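Local coordinates for protein histone-lysine N-methyltransferase SETMAR (Homo sapiens, PDB 3F2K) that methylates histone H3 and, through its mariner-derived transposase domain, binds DNA and acts in double-strand break repair and stalled replication fork restart, at residues A[72-77]-A[88-93]; A[36-41]-A[128-133]; A[77-82]-A[165-170]. All coordinates share one frame; numbering follows the deposited sequence. Where two conformers were deposited one is given.

Contact 1: A[72-77]-A[88-93]; sequences KVMVTI and SFLNPG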
loop_
_atom_site.group_PDB
_atom_site.type_symbol
_atom_site.label_atom_id
_atom_site.label_comp_id
_atom_site.label_asym_id
_atom_site.label_seq_id
_atom_site.Cartn_x
_atom_site.Cartn_y
_atom_site.Cartn_z
ATOM N N LYS A 72 -7.207 19.443 1.339
ATOM C CA LYS A 72 -6.597 18.141 1.038
ATOM C C LYS A 72 -7.707 17.111 0.986
ATOM O O LYS A 72 -8.814 17.296 1.552
ATOM C CB LYS A 72 -5.544 17.751 2.114
ATOM C CG LYS A 72 -6.076 17.776 3.560
ATOM C CD LYS A 72 -4.985 17.594 4.622
ATOM C CE LYS A 72 -5.621 17.128 5.972
ATOM N NZ LYS A 72 -6.900 17.988 6.325
ATOM N N VAL A 73 -7.426 15.986 0.317
ATOM C CA VAL A 73 -8.358 14.875 0.334
ATOM C C VAL A 73 -7.479 13.629 0.530
ATOM O O VAL A 73 -6.391 13.539 -0.058
ATOM C CB VAL A 73 -9.232 14.825 -0.968
ATOM C CG1 VAL A 73 -8.351 14.794 -2.262
ATOM C CG2 VAL A 73 -10.271 13.672 -0.939
HETATM N N MSE A 74 -7.937 12.706 1.368
HETATM C CA MSE A 74 -7.252 11.421 1.541
HETATM C C MSE A 74 -7.670 10.378 0.528
HETATM O O MSE A 74 -8.848 10.137 0.296
HETATM C CB MSE A 74 -7.487 10.874 2.948
HETATM C CG MSE A 74 -6.714 9.624 3.228
HETATM SE SE MSE A 74 -7.058 9.126 5.095
HETATM C CE MSE A 74 -8.190 7.588 4.782
ATOM N N VAL A 75 -6.668 9.731 -0.053
ATOM C CA VAL A 75 -6.887 8.595 -0.977
ATOM C C VAL A 75 -6.275 7.345 -0.335
ATOM O O VAL A 75 -5.292 7.421 0.450
ATOM C CB VAL A 75 -6.324 8.886 -2.410
ATOM C CG1 VAL A 75 -4.766 9.015 -2.405
ATOM C CG2 VAL A 75 -6.805 7.810 -3.461
ATOM N N THR A 76 -6.869 6.203 -0.641
ATOM C CA THR A 76 -6.373 4.893 -0.268
ATOM C C THR A 76 -6.363 4.147 -1.629
ATOM O O THR A 76 -7.318 4.210 -2.428
ATOM C CB THR A 76 -7.263 4.204 0.798
ATOM O OG1 THR A 76 -7.446 5.098 1.924
ATOM C CG2 THR A 76 -6.601 2.889 1.264
ATOM N N ILE A 77 -5.232 3.541 -1.912
ATOM C CA ILE A 77 -5.051 2.733 -3.116
ATOM C C ILE A 77 -4.634 1.319 -2.726
ATOM O O ILE A 77 -3.775 1.096 -1.843
ATOM C CB ILE A 77 -4.034 3.370 -4.113
ATOM C CG1 ILE A 77 -3.995 2.547 -5.432
ATOM C CG2 ILE A 77 -2.672 3.518 -3.483
ATOM C CD1 ILE A 77 -3.094 3.127 -6.532
ATOM N N SER A 88 -10.045 4.818 -3.375
ATOM C CA SER A 88 -11.263 5.485 -2.861
ATOM C C SER A 88 -10.799 6.777 -2.214
ATOM O O SER A 88 -9.630 6.885 -1.779
ATOM C CB SER A 88 -12.021 4.614 -1.839
ATOM O OG SER A 88 -11.254 4.301 -0.689
ATOM N N PHE A 89 -11.695 7.742 -2.176
ATOM C CA PHE A 89 -11.376 9.038 -1.552
ATOM C C PHE A 89 -12.306 9.187 -0.359
ATOM O O PHE A 89 -13.447 8.749 -0.428
ATOM C CB PHE A 89 -11.610 10.157 -2.561
ATOM C CG PHE A 89 -10.686 10.073 -3.726
ATOM C CD1 PHE A 89 -9.460 10.720 -3.690
ATOM C CD2 PHE A 89 -11.015 9.325 -4.841
ATOM C CE1 PHE A 89 -8.569 10.626 -4.777
ATOM C CE2 PHE A 89 -10.115 9.246 -5.930
ATOM C CZ PHE A 89 -8.916 9.882 -5.875
ATOM N N LEU A 90 -11.763 9.701 0.737
ATOM C CA LEU A 90 -12.525 9.930 1.959
ATOM C C LEU A 90 -13.413 11.142 1.724
ATOM O O LEU A 90 -12.907 12.243 1.390
ATOM C CB LEU A 90 -11.547 10.175 3.103
ATOM C CG LEU A 90 -11.997 10.311 4.561
ATOM C CD1 LEU A 90 -12.436 8.949 5.066
ATOM C CD2 LEU A 90 -10.808 10.885 5.319
ATOM N N ASN A 91 -14.717 10.897 1.855
ATOM C CA ASN A 91 -15.822 11.823 1.543
ATOM C C ASN A 91 -16.418 12.484 2.785
ATOM O O ASN A 91 -16.308 11.967 3.916
ATOM C CB ASN A 91 -16.975 11.093 0.827
ATOM C CG ASN A 91 -16.554 10.439 -0.469
ATOM O OD1 ASN A 91 -16.890 9.282 -0.709
ATOM N ND2 ASN A 91 -15.819 11.165 -1.305
ATOM N N PRO A 92 -17.059 13.643 2.591
ATOM C CA PRO A 92 -17.749 14.259 3.763
ATOM C C PRO A 92 -18.638 13.248 4.489
ATOM O O PRO A 92 -19.308 12.430 3.839
ATOM C CB PRO A 92 -18.625 15.369 3.135
ATOM C CG PRO A 92 -18.375 15.316 1.615
ATOM C CD PRO A 92 -17.141 14.462 1.374
ATOM N N GLY A 93 -18.638 13.295 5.817
ATOM C CA GLY A 93 -19.455 12.395 6.637
ATOM C C GLY A 93 -18.692 11.202 7.168
ATOM O O GLY A 93 -18.946 10.740 8.292
HETATM O O HOH W 1 -10.553 13.477 2.606
HETATM O O HOH W 2 -9.357 6.922 1.426
#
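Thr76 and Ser88 form the antiparallel hydrogen-bonded pair of this contact, with Thr76 N donating to Ser88 O at 3.1 Å and Ser88 N returning a bond to Thr76 O at 3.0 Å. Two residues along, past the Val75-Phe89 pair, Leu90 N gives Met74 O a bond of 3.0 Å that runs nearly along the C=O axis. Ser88 O also takes a CA-H···O contact from Val75 CA, and Met74 O one from Phe89 CA; these two residues form the non-hydrogen-bonded pair. After the Leu90 N bond, pairing is no longer direct: a water accepts from Met74 N and donates to Leu90 O. A second water joins Thr76 OG1 to Ser88 O.

The side chains divide between two sides. Val75, beta-branched and so well suited to an extended strand, lies alongside Phe89 and sets CG2 over one face of its ring, 3.9 Å from the centroid, a CH-pi contact displaced toward the rim. Val73 CG2 adds to this side at Phe89 CB, 4.1 Å away, and helix 184-196 packs near both residues. On the other side Met74, present as selenomethionine, crosses Leu90 obliquely, its CB and SE both against CD2, and Ile96 touches the two. Ser88 OG turns to Glu104. This is a classic beta hairpin, strands 72-80 and 83-89, at the outer side of the RNase H-like transposase sheet.

Contact 2: A[36-41]-A[128-133]; sequences TCDEKW and LHDNAR. With MG (magnesium ion), chain D.
Asp38 OD1 is held by three partners: the magnesium ion at 2.2 Å, a water that donates at 2.9 Å, and its neighbour's backbone, Glu39 N, by a weak hydrogen bond. That water also donates to Cys37 O and accepts from Asp130 N, stitching the two backbones together beside the metal. Asp130 OD2 completes the protein's share of the coordination at 2.0 Å from the ion, and four waters bring the ligands to six. The two bound oxygens, Asp38 OD1 and Asp130 OD2, lie 3.0 Å apart, a closeness that the cation they share probably makes tolerable; the carboxylates meet with their planes 89° apart. Each second oxygen is occupied too. Asp38 OD2 takes a metal-bound water and Asn165 ND2, whereas Asp130 OD1 takes another such water and Ala132 N, closing an Asx turn. The water at Asp130 OD1 also donates to Glu39 OE1 and so bridges two acids of like charge, which probably eases their repulsion; Glu39 OE2 bonds His135 NE2.

Deeper in the sheet, Thr36 and Leu128 pair in parallel register. With OG1 anti to its own backbone N (chi1 -160°), Thr36 donates to Leu128 O at 2.7 Å from above the carbonyl plane, and Cys37 N adds a weak bond of 3.4 Å to the same oxygen. A valine here would lack the hydroxyl and would probably leave Leu128 O with just the weak Cys37 N bond from this strand. Cys37 SG rests against His129 CB, 3.5 Å away. Two aspartates on adjacent central strands, or just beyond their ends, sharing Mg(2+) are the hallmark of the RNase H-like nuclease site of DDE/D transposases, here in its mariner form.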
loop_
_atom_site.group_PDB
_atom_site.type_symbol
_atom_site.label_atom_id
_atom_site.label_comp_id
_atom_site.label_asym_id
_atom_site.label_seq_id
_atom_site.Cartn_x
_atom_site.Cartn_y
_atom_site.Cartn_z
ATOM N N THR A 36 -1.415 -4.832 -1.572
ATOM C CA THR A 36 -0.852 -3.847 -0.714
ATOM C C THR A 36 -1.566 -2.503 -0.815
ATOM O O THR A 36 -2.184 -2.148 -1.879
ATOM C CB THR A 36 0.700 -3.719 -1.005
ATOM O OG1 THR A 36 1.366 -3.108 0.112
ATOM C CG2 THR A 36 1.012 -2.996 -2.318
ATOM N N CYS A 37 -1.395 -1.680 0.217
ATOM C CA CYS A 37 -2.122 -0.414 0.231
ATOM C C CYS A 37 -1.431 0.581 1.105
ATOM O O CYS A 37 -0.510 0.214 1.836
ATOM C CB CYS A 37 -3.528 -0.645 0.775
ATOM S SG CYS A 37 -3.590 -1.034 2.518
ATOM N N ASP A 38 -1.928 1.815 1.029
ATOM C CA ASP A 38 -1.559 2.883 1.929
ATOM C C ASP A 38 -2.508 4.043 1.688
ATOM O O ASP A 38 -3.149 4.189 0.614
ATOM C CB ASP A 38 -0.077 3.343 1.738
ATOM C CG ASP A 38 0.487 4.061 2.997
ATOM O OD1 ASP A 38 -0.107 3.870 4.089
ATOM O OD2 ASP A 38 1.494 4.767 2.857
ATOM N N GLU A 39 -2.499 4.908 2.671
ATOM C CA GLU A 39 -3.294 6.151 2.672
ATOM C C GLU A 39 -2.326 7.300 2.366
ATOM O O GLU A 39 -1.143 7.315 2.798
ATOM C CB GLU A 39 -3.956 6.329 4.053
ATOM C CG GLU A 39 -5.153 5.361 4.382
ATOM C CD GLU A 39 -4.693 4.007 4.994
ATOM O OE1 GLU A 39 -3.485 3.783 5.144
ATOM O OE2 GLU A 39 -5.583 3.216 5.369
ATOM N N LYS A 40 -2.831 8.279 1.629
ATOM C CA LYS A 40 -2.095 9.544 1.473
ATOM C C LYS A 40 -3.050 10.754 1.413
ATOM O O LYS A 40 -4.071 10.725 0.756
ATOM C CB LYS A 40 -1.237 9.490 0.187
ATOM C CG LYS A 40 -0.680 10.808 -0.310
ATOM C CD LYS A 40 0.254 10.591 -1.470
ATOM C CE LYS A 40 0.719 11.929 -2.032
ATOM N NZ LYS A 40 1.767 12.331 -1.071
ATOM N N TRP A 41 -2.688 11.820 2.114
ATOM C CA TRP A 41 -3.326 13.126 1.851
ATOM C C TRP A 41 -2.786 13.833 0.589
ATOM O O TRP A 41 -1.573 14.161 0.483
ATOM C CB TRP A 41 -3.190 14.039 3.102
ATOM C CG TRP A 41 -3.982 13.548 4.271
ATOM C CD1 TRP A 41 -3.524 12.807 5.311
ATOM C CD2 TRP A 41 -5.401 13.701 4.477
ATOM N NE1 TRP A 41 -4.556 12.503 6.160
ATOM C CE2 TRP A 41 -5.716 13.051 5.681
ATOM C CE3 TRP A 41 -6.423 14.347 3.770
ATOM C CZ2 TRP A 41 -7.037 13.019 6.202
ATOM C CZ3 TRP A 41 -7.725 14.319 4.274
ATOM C CH2 TRP A 41 -8.026 13.641 5.468
ATOM N N LEU A 128 -0.286 -6.580 2.634
ATOM C CA LEU A 128 0.851 -5.825 3.211
ATOM C C LEU A 128 0.364 -4.402 3.410
ATOM O O LEU A 128 0.085 -3.675 2.468
ATOM C CB LEU A 128 1.970 -5.801 2.162
ATOM C CG LEU A 128 3.288 -5.054 2.485
ATOM C CD1 LEU A 128 3.675 -5.135 3.871
ATOM C CD2 LEU A 128 4.363 -5.532 1.361
ATOM N N HIS A 129 0.264 -4.024 4.676
ATOM C CA HIS A 129 -0.165 -2.709 5.027
ATOM C C HIS A 129 0.510 -2.303 6.355
ATOM O O HIS A 129 0.993 -3.141 7.104
ATOM C CB HIS A 129 -1.732 -2.568 5.055
ATOM C CG HIS A 129 -2.485 -3.310 6.126
ATOM N ND1 HIS A 129 -1.981 -4.307 6.948
ATOM C CD2 HIS A 129 -3.808 -3.222 6.442
ATOM C CE1 HIS A 129 -2.949 -4.764 7.731
ATOM N NE2 HIS A 129 -4.055 -4.109 7.453
ATOM N N ASP A 130 0.513 -1.011 6.617
ATOM C CA ASP A 130 1.250 -0.499 7.776
ATOM C C ASP A 130 0.393 -0.587 9.041
ATOM O O ASP A 130 -0.745 -1.093 9.007
ATOM C CB ASP A 130 1.872 0.894 7.483
ATOM C CG ASP A 130 0.846 2.004 7.305
ATOM O OD1 ASP A 130 -0.302 1.904 7.812
ATOM O OD2 ASP A 130 1.214 3.051 6.682
ATOM N N ASN A 131 0.953 -0.171 10.168
ATOM C CA ASN A 131 0.246 -0.362 11.428
ATOM C C ASN A 131 -0.656 0.784 11.864
ATOM O O ASN A 131 -0.897 0.951 13.076
ATOM C CB ASN A 131 1.278 -0.684 12.493
ATOM C CG ASN A 131 2.057 0.553 12.943
ATOM O OD1 ASN A 131 1.882 1.679 12.415
ATOM N ND2 ASN A 131 2.870 0.370 13.966
ATOM N N ALA A 132 -1.134 1.591 10.924
ATOM C CA ALA A 132 -2.143 2.625 11.214
ATOM C C ALA A 132 -3.252 1.992 12.082
ATOM O O ALA A 132 -3.580 0.810 11.900
ATOM C CB ALA A 132 -2.725 3.245 9.958
ATOM N N ARG A 133 -3.819 2.733 13.032
ATOM C CA ARG A 133 -4.722 2.074 13.999
ATOM C C ARG A 133 -5.899 1.279 13.364
ATOM O O ARG A 133 -6.142 0.142 13.781
ATOM C CB ARG A 133 -5.245 3.067 15.030
ATOM C CG ARG A 133 -4.063 3.674 15.818
ATOM C CD ARG A 133 -4.594 4.437 17.007
ATOM N NE ARG A 133 -5.423 3.551 17.827
ATOM C CZ ARG A 133 -5.826 3.843 19.062
ATOM N NH1 ARG A 133 -5.437 5.009 19.605
ATOM N NH2 ARG A 133 -6.605 2.978 19.740
HETATM MG MG MG D . 0.391 4.752 6.037
HETATM O O HOH W 3 -0.515 1.035 4.653
HETATM O O HOH W 4 2.378 5.263 5.230
HETATM O O HOH W 5 -1.512 4.128 6.845
HETATM O O HOH W 6 -0.496 6.466 5.385
HETATM O O HOH W 7 0.813 5.656 7.951
#

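Contact 3: A[77-82]-A[165-170]; sequences IWWSAA and NYHVFK
Val168 is the bump of this contact, and the hollow it enters lies between Ile77 and Trp79, two residues apart on the strand and both pointing at the helix. Its branches divide the work. CG2 presses on the indole beside the CE2–CZ2 bond, 3.5 Å from Trp79 CE2 and displaced from the middle of the ring system; CG1 meets Ile77 CD1 tip to tip at 4.0 Å. Ile77 can reach that far because its chain is fully extended, with CG1 anti to the backbone N and chi2 176°. Its shorter branch, CG2, slides past the Phe169 ring in the opposite direction, coming 3.9 Å from CE1. At the other end His167 CD2 approaches Trp79 CH2 at a looser 4.3 Å. A short branched valine thus sits where the helix is nearest, and larger rings fill the space on its flanks.

No hydrogen bond crosses between the segments. The polar ends turn to other partners: Trp79 NE1 bonds Thr164 OG1, a residue of the same helix, and His167 NE2 bonds Phe202 O. The axes of the short pieces 165-170 and 77-80 approach to 11.0 Å, their directions 119° apart.

Asn165 points away from the strand, yet its ND2 lies in the plane at the edge of the Phe169 ring. Its place 35 residues after Asp130 fits the third acidic position of the mariner D34D signature, so it is probably the asparagine replacing aspartate that cost this domain its transposase activity. A helix that carries this third position and packs across the central sheet is characteristic of the RNase H-like fold of DDE/D transposases.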
loop_
_atom_site.group_PDB
_atom_site.type_symbol
_atom_site.label_atom_id
_atom_site.label_comp_id
_atom_site.label_asym_id
_atom_site.label_seq_id
_atom_site.Cartn_x
_atom_site.Cartn_y
_atom_site.Cartn_z
ATOM N N ILE A 77 -5.232 3.541 -1.912
ATOM C CA ILE A 77 -5.051 2.733 -3.116
ATOM C C ILE A 77 -4.634 1.319 -2.726
ATOM O O ILE A 77 -3.775 1.096 -1.843
ATOM C CB ILE A 77 -4.034 3.370 -4.113
ATOM C CG1 ILE A 77 -3.995 2.547 -5.432
ATOM C CG2 ILE A 77 -2.672 3.518 -3.483
ATOM C CD1 ILE A 77 -3.094 3.127 -6.532
ATOM N N TRP A 78 -5.237 0.359 -3.408
ATOM C CA TRP A 78 -5.010 -1.018 -3.216
ATOM C C TRP A 78 -4.571 -1.623 -4.549
ATOM O O TRP A 78 -5.236 -1.460 -5.567
ATOM C CB TRP A 78 -6.345 -1.726 -2.819
ATOM C CG TRP A 78 -7.067 -1.120 -1.604
ATOM C CD1 TRP A 78 -7.812 0.033 -1.566
ATOM C CD2 TRP A 78 -7.105 -1.664 -0.327
ATOM N NE1 TRP A 78 -8.330 0.226 -0.337
ATOM C CE2 TRP A 78 -7.888 -0.798 0.465
ATOM C CE3 TRP A 78 -6.525 -2.816 0.260
ATOM C CZ2 TRP A 78 -8.098 -1.019 1.813
ATOM C CZ3 TRP A 78 -6.721 -3.027 1.580
ATOM C CH2 TRP A 78 -7.542 -2.158 2.346
ATOM N N TRP A 79 -3.550 -2.465 -4.496
ATOM C CA TRP A 79 -2.979 -3.031 -5.738
ATOM C C TRP A 79 -2.088 -4.253 -5.507
ATOM O O TRP A 79 -1.625 -4.534 -4.387
ATOM C CB TRP A 79 -2.189 -1.937 -6.470
ATOM C CG TRP A 79 -1.135 -1.315 -5.628
ATOM C CD1 TRP A 79 -1.289 -0.387 -4.631
ATOM C CD2 TRP A 79 0.273 -1.550 -5.764
ATOM N NE1 TRP A 79 -0.050 0.001 -4.150
ATOM C CE2 TRP A 79 0.930 -0.692 -4.836
ATOM C CE3 TRP A 79 1.033 -2.358 -6.618
ATOM C CZ2 TRP A 79 2.351 -0.675 -4.674
ATOM C CZ3 TRP A 79 2.462 -2.335 -6.512
ATOM C CH2 TRP A 79 3.099 -1.497 -5.506
ATOM N N SER A 80 -1.844 -5.001 -6.590
ATOM C CA SER A 80 -0.896 -6.100 -6.556
ATOM C C SER A 80 0.071 -5.979 -7.775
ATOM O O SER A 80 -0.074 -5.071 -8.630
ATOM C CB SER A 80 -1.667 -7.392 -6.660
ATOM O OG SER A 80 -2.283 -7.383 -7.939
ATOM N N ALA A 81 0.964 -6.949 -7.895
ATOM C CA ALA A 81 1.875 -6.971 -9.038
ATOM C C ALA A 81 1.087 -7.061 -10.350
ATOM O O ALA A 81 1.607 -6.646 -11.401
ATOM C CB ALA A 81 2.857 -8.160 -8.949
ATOM N N ALA A 82 -0.142 -7.593 -10.302
ATOM C CA ALA A 82 -0.907 -7.736 -11.511
ATOM C C ALA A 82 -1.536 -6.428 -11.971
ATOM O O ALA A 82 -1.930 -6.326 -13.146
ATOM C CB ALA A 82 -1.973 -8.858 -11.380
ATOM N N ASN A 165 3.913 3.330 -0.693
ATOM C CA ASN A 165 4.612 4.559 -0.350
ATOM C C ASN A 165 5.900 4.764 -1.198
ATOM O O ASN A 165 6.044 5.813 -1.848
ATOM C CB ASN A 165 4.898 4.529 1.149
ATOM C CG ASN A 165 5.055 5.887 1.684
ATOM O OD1 ASN A 165 6.129 6.443 1.603
ATOM N ND2 ASN A 165 3.973 6.440 2.213
ATOM N N TYR A 166 6.789 3.775 -1.238
ATOM C CA TYR A 166 8.075 3.961 -1.945
ATOM C C TYR A 166 7.969 3.941 -3.493
ATOM O O TYR A 166 8.808 4.511 -4.192
ATOM C CB TYR A 166 9.162 3.024 -1.463
ATOM C CG TYR A 166 9.021 1.549 -1.815
ATOM C CD1 TYR A 166 9.097 1.100 -3.184
ATOM C CD2 TYR A 166 8.811 0.596 -0.819
ATOM C CE1 TYR A 166 9.035 -0.265 -3.484
ATOM C CE2 TYR A 166 8.744 -0.752 -1.098
ATOM C CZ TYR A 166 8.810 -1.171 -2.426
ATOM O OH TYR A 166 8.701 -2.510 -2.631
ATOM N N HIS A 167 6.871 3.368 -4.000
ATOM C CA HIS A 167 6.676 3.240 -5.444
ATOM C C HIS A 167 5.530 4.117 -5.942
ATOM O O HIS A 167 5.766 5.151 -6.626
ATOM C CB HIS A 167 6.407 1.762 -5.842
ATOM C CG HIS A 167 6.370 1.561 -7.322
ATOM N ND1 HIS A 167 7.462 1.870 -8.118
ATOM C CD2 HIS A 167 5.410 1.061 -8.149
ATOM C CE1 HIS A 167 7.141 1.623 -9.394
ATOM N NE2 HIS A 167 5.913 1.112 -9.428
ATOM N N VAL A 168 4.290 3.739 -5.638
ATOM C CA VAL A 168 3.151 4.498 -6.201
ATOM C C VAL A 168 3.173 5.965 -5.788
ATOM O O VAL A 168 3.066 6.880 -6.633
ATOM C CB VAL A 168 1.741 3.791 -5.894
ATOM C CG1 VAL A 168 0.609 4.587 -6.502
ATOM C CG2 VAL A 168 1.737 2.311 -6.419
ATOM N N PHE A 169 3.355 6.222 -4.479
ATOM C CA PHE A 169 3.300 7.584 -4.002
ATOM C C PHE A 169 4.459 8.457 -4.490
ATOM O O PHE A 169 4.287 9.638 -4.687
ATOM C CB PHE A 169 3.127 7.647 -2.446
ATOM C CG PHE A 169 1.701 7.197 -1.967
ATOM C CD1 PHE A 169 0.644 7.135 -2.868
ATOM C CD2 PHE A 169 1.441 6.848 -0.642
ATOM C CE1 PHE A 169 -0.634 6.703 -2.465
ATOM C CE2 PHE A 169 0.118 6.425 -0.232
ATOM C CZ PHE A 169 -0.873 6.353 -1.149
ATOM N N LYS A 170 5.625 7.852 -4.646
ATOM C CA LYS A 170 6.775 8.550 -5.192
ATOM C C LYS A 170 6.464 9.084 -6.588
ATOM O O LYS A 170 6.616 10.298 -6.867
ATOM C CB LYS A 170 7.966 7.601 -5.212
ATOM C CG LYS A 170 9.155 8.058 -6.051
ATOM C CD LYS A 170 10.249 7.026 -6.083
ATOM C CE LYS A 170 9.833 5.671 -6.667
ATOM N NZ LYS A 170 10.890 4.583 -6.307
#

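In the fold
From the N terminus, strand 34-43 comes first, and strand 72-80 then pairs with it antiparallel. Contact 1 closes the shortest loop, ten residues that include the hairpin turn, at the end of the hairpin away from that turn. It falls wholly within the much longer excursion that contact 2 closes when the chain, having passed helix 98-115, returns along strand 126-128 beside 36-41. Contact 3 crosses both: it starts at 77-82, inside that excursion, and ends at 165-170, beyond it. Segments 72-77 and 77-82 share Ile77, which touches the helix in contact 3. Hydrogen bonds from strand 34-43 to Trp79 and Asn165 join contacts 2 and 3, so hairpin, metal site and helix 163-176 meet on one sheet.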